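Local coordinates for protein thiamine pyrophosphokinase (Bacillus subtilis, PDB 3LM8) that transfers a pyrophosphate group from ATP to thiamine, making thiamine diphosphate and AMP in the salvage of the vitamin, at residues I4-G9 with I97-I102. The protein carries 1 engineered substitution. Sequence-based numbering, arbitrary orientation.
Sequences INIVAG and IQIFGI
Ile4 O accepts the backbone N-H of Gln98, the first of four main-chain bonds that join strands 4-7 and 97-100 as neighbours in the parallel part of the large mixed sheet, between strands 26-31 and 126-131. The ladder continues from Ile6 N to Gln98 O and from Ile6 O to Phe100 N, and ends just beyond the strand at Ala8 N, 2.8 Å from Phe100 O. On one face the paired Asn5 and Gln98 run alongside each other in the same direction, and Gln98 NE2 reaches Asn5 OD1 at 3.2 Å. That N-H points nearly straight at the oxygen (165°), which lies in the plane of the Gln98 amide, although the two amide planes are 50° apart. Gln98 OE1 is hydrogen-bonded to Arg128 NH1 of strand 126-131, so both polar atoms of the glutamine amide have a partner.

Farther along this face, the Phe100 ring turns an edge to strand 4-7. Chi1 of -51° sets its CG beside the backbone N. At that edge CE2 meets Asn5 CB (3.9 Å) and CD2 lies 3.5 Å from Ile6 O; Val7 CG2 approaches CD2 obliquely, and Tyr21 packs edge-to-face with the ring. The other face is aliphatic: Ile97 and Ile4 pack against helix 81-92, while Ile6 CD1 sits 4.0 Å from Ile97 CG2, and Ile6 CB lies 4.2 Å from Ile99 CG2.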
loop_
_atom_site.group_PDB
_atom_site.type_symbol
_atom_site.label_atom_id
_atom_site.label_comp_id
_atom_site.label_asym_id
_atom_site.label_seq_id
_atom_site.Cartn_x
_atom_site.Cartn_y
_atom_site.Cartn_z
ATOM N N ILE A 4 -5.536 -9.600 -2.750
ATOM C CA ILE A 4 -4.264 -10.155 -2.329
ATOM C C ILE A 4 -3.632 -9.187 -1.330
ATOM O O ILE A 4 -3.551 -7.987 -1.597
ATOM C CB ILE A 4 -3.328 -10.383 -3.517
ATOM C CG1 ILE A 4 -3.962 -11.391 -4.463
ATOM C CG2 ILE A 4 -1.975 -10.939 -3.034
ATOM C CD1 ILE A 4 -3.102 -11.723 -5.649
ATOM N N ASN A 5 -3.238 -9.704 -0.165
ATOM C CA ASN A 5 -2.599 -8.880 0.860
ATOM C C ASN A 5 -1.181 -9.364 1.089
ATOM O O ASN A 5 -0.950 -10.549 1.369
ATOM C CB ASN A 5 -3.331 -8.948 2.197
ATOM C CG ASN A 5 -4.696 -8.342 2.146
ATOM O OD1 ASN A 5 -5.090 -7.735 1.147
ATOM N ND2 ASN A 5 -5.439 -8.501 3.230
ATOM N N ILE A 6 -0.243 -8.428 0.987
ATOM C CA ILE A 6 1.171 -8.704 1.163
ATOM C C ILE A 6 1.659 -7.995 2.416
ATOM O O ILE A 6 1.405 -6.798 2.604
ATOM C CB ILE A 6 1.976 -8.150 -0.011
ATOM C CG1 ILE A 6 1.354 -8.595 -1.337
ATOM C CG2 ILE A 6 3.411 -8.575 0.116
ATOM C CD1 ILE A 6 2.011 -7.982 -2.575
ATOM N N VAL A 7 2.363 -8.726 3.272
ATOM C CA VAL A 7 2.906 -8.138 4.493
ATOM C C VAL A 7 4.432 -8.158 4.401
ATOM O O VAL A 7 5.060 -9.208 4.533
ATOM C CB VAL A 7 2.434 -8.921 5.738
ATOM C CG1 VAL A 7 3.071 -8.356 7.015
ATOM C CG2 VAL A 7 0.924 -8.842 5.827
ATOM N N ALA A 8 5.015 -6.988 4.141
ATOM C CA ALA A 8 6.462 -6.848 4.027
ATOM C C ALA A 8 7.053 -6.914 5.425
ATOM O O ALA A 8 6.313 -6.897 6.402
ATOM C CB ALA A 8 6.814 -5.523 3.364
ATOM N N GLY A 9 8.378 -6.950 5.522
ATOM C CA GLY A 9 9.019 -7.077 6.821
ATOM C C GLY A 9 9.390 -5.838 7.607
ATOM O O GLY A 9 10.478 -5.785 8.187
ATOM N N ILE A 97 -4.755 -5.078 -4.453
ATOM C CA ILE A 97 -3.578 -5.563 -3.767
ATOM C C ILE A 97 -3.430 -4.597 -2.602
ATOM O O ILE A 97 -3.564 -3.388 -2.783
ATOM C CB ILE A 97 -2.299 -5.496 -4.636
ATOM C CG1 ILE A 97 -2.388 -6.507 -5.782
ATOM C CG2 ILE A 97 -1.090 -5.824 -3.784
ATOM C CD1 ILE A 97 -1.263 -6.404 -6.769
ATOM N N GLN A 98 -3.196 -5.131 -1.409
ATOM C CA GLN A 98 -3.005 -4.304 -0.227
ATOM C C GLN A 98 -1.720 -4.746 0.450
ATOM O O GLN A 98 -1.538 -5.924 0.752
ATOM C CB GLN A 98 -4.207 -4.425 0.714
ATOM C CG GLN A 98 -5.412 -3.623 0.224
ATOM C CD GLN A 98 -6.653 -3.815 1.082
ATOM O OE1 GLN A 98 -7.385 -2.851 1.368
ATOM N NE2 GLN A 98 -6.909 -5.065 1.487
ATOM N N ILE A 99 -0.823 -3.792 0.675
ATOM C CA ILE A 99 0.471 -4.089 1.272
ATOM C C ILE A 99 0.667 -3.458 2.640
ATOM O O ILE A 99 0.364 -2.277 2.847
ATOM C CB ILE A 99 1.618 -3.615 0.356
ATOM C CG1 ILE A 99 1.365 -4.085 -1.087
ATOM C CG2 ILE A 99 2.938 -4.157 0.877
ATOM C CD1 ILE A 99 2.318 -3.523 -2.127
ATOM N N PHE A 100 1.203 -4.252 3.564
ATOM C CA PHE A 100 1.454 -3.802 4.930
ATOM C C PHE A 100 2.939 -3.953 5.266
ATOM O O PHE A 100 3.687 -4.588 4.511
ATOM C CB PHE A 100 0.610 -4.632 5.902
ATOM C CG PHE A 100 -0.838 -4.690 5.536
ATOM C CD1 PHE A 100 -1.763 -3.865 6.168
ATOM C CD2 PHE A 100 -1.280 -5.558 4.533
ATOM C CE1 PHE A 100 -3.117 -3.901 5.812
ATOM C CE2 PHE A 100 -2.627 -5.606 4.167
ATOM C CZ PHE A 100 -3.549 -4.773 4.811
ATOM N N GLY A 101 3.353 -3.389 6.403
ATOM C CA GLY A 101 4.748 -3.481 6.813
ATOM C C GLY A 101 5.543 -2.734 5.774
ATOM O O GLY A 101 6.634 -3.140 5.362
ATOM N N ILE A 102 4.968 -1.614 5.368
ATOM C CA ILE A 102 5.523 -0.775 4.338
ATOM C C ILE A 102 6.257 0.461 4.855
ATOM O O ILE A 102 6.888 1.205 4.089
ATOM C CB ILE A 102 4.383 -0.401 3.378
ATOM C CG1 ILE A 102 4.525 -1.230 2.104
ATOM C CG2 ILE A 102 4.333 1.104 3.135
ATOM C CD1 ILE A 102 3.444 -0.956 1.085
#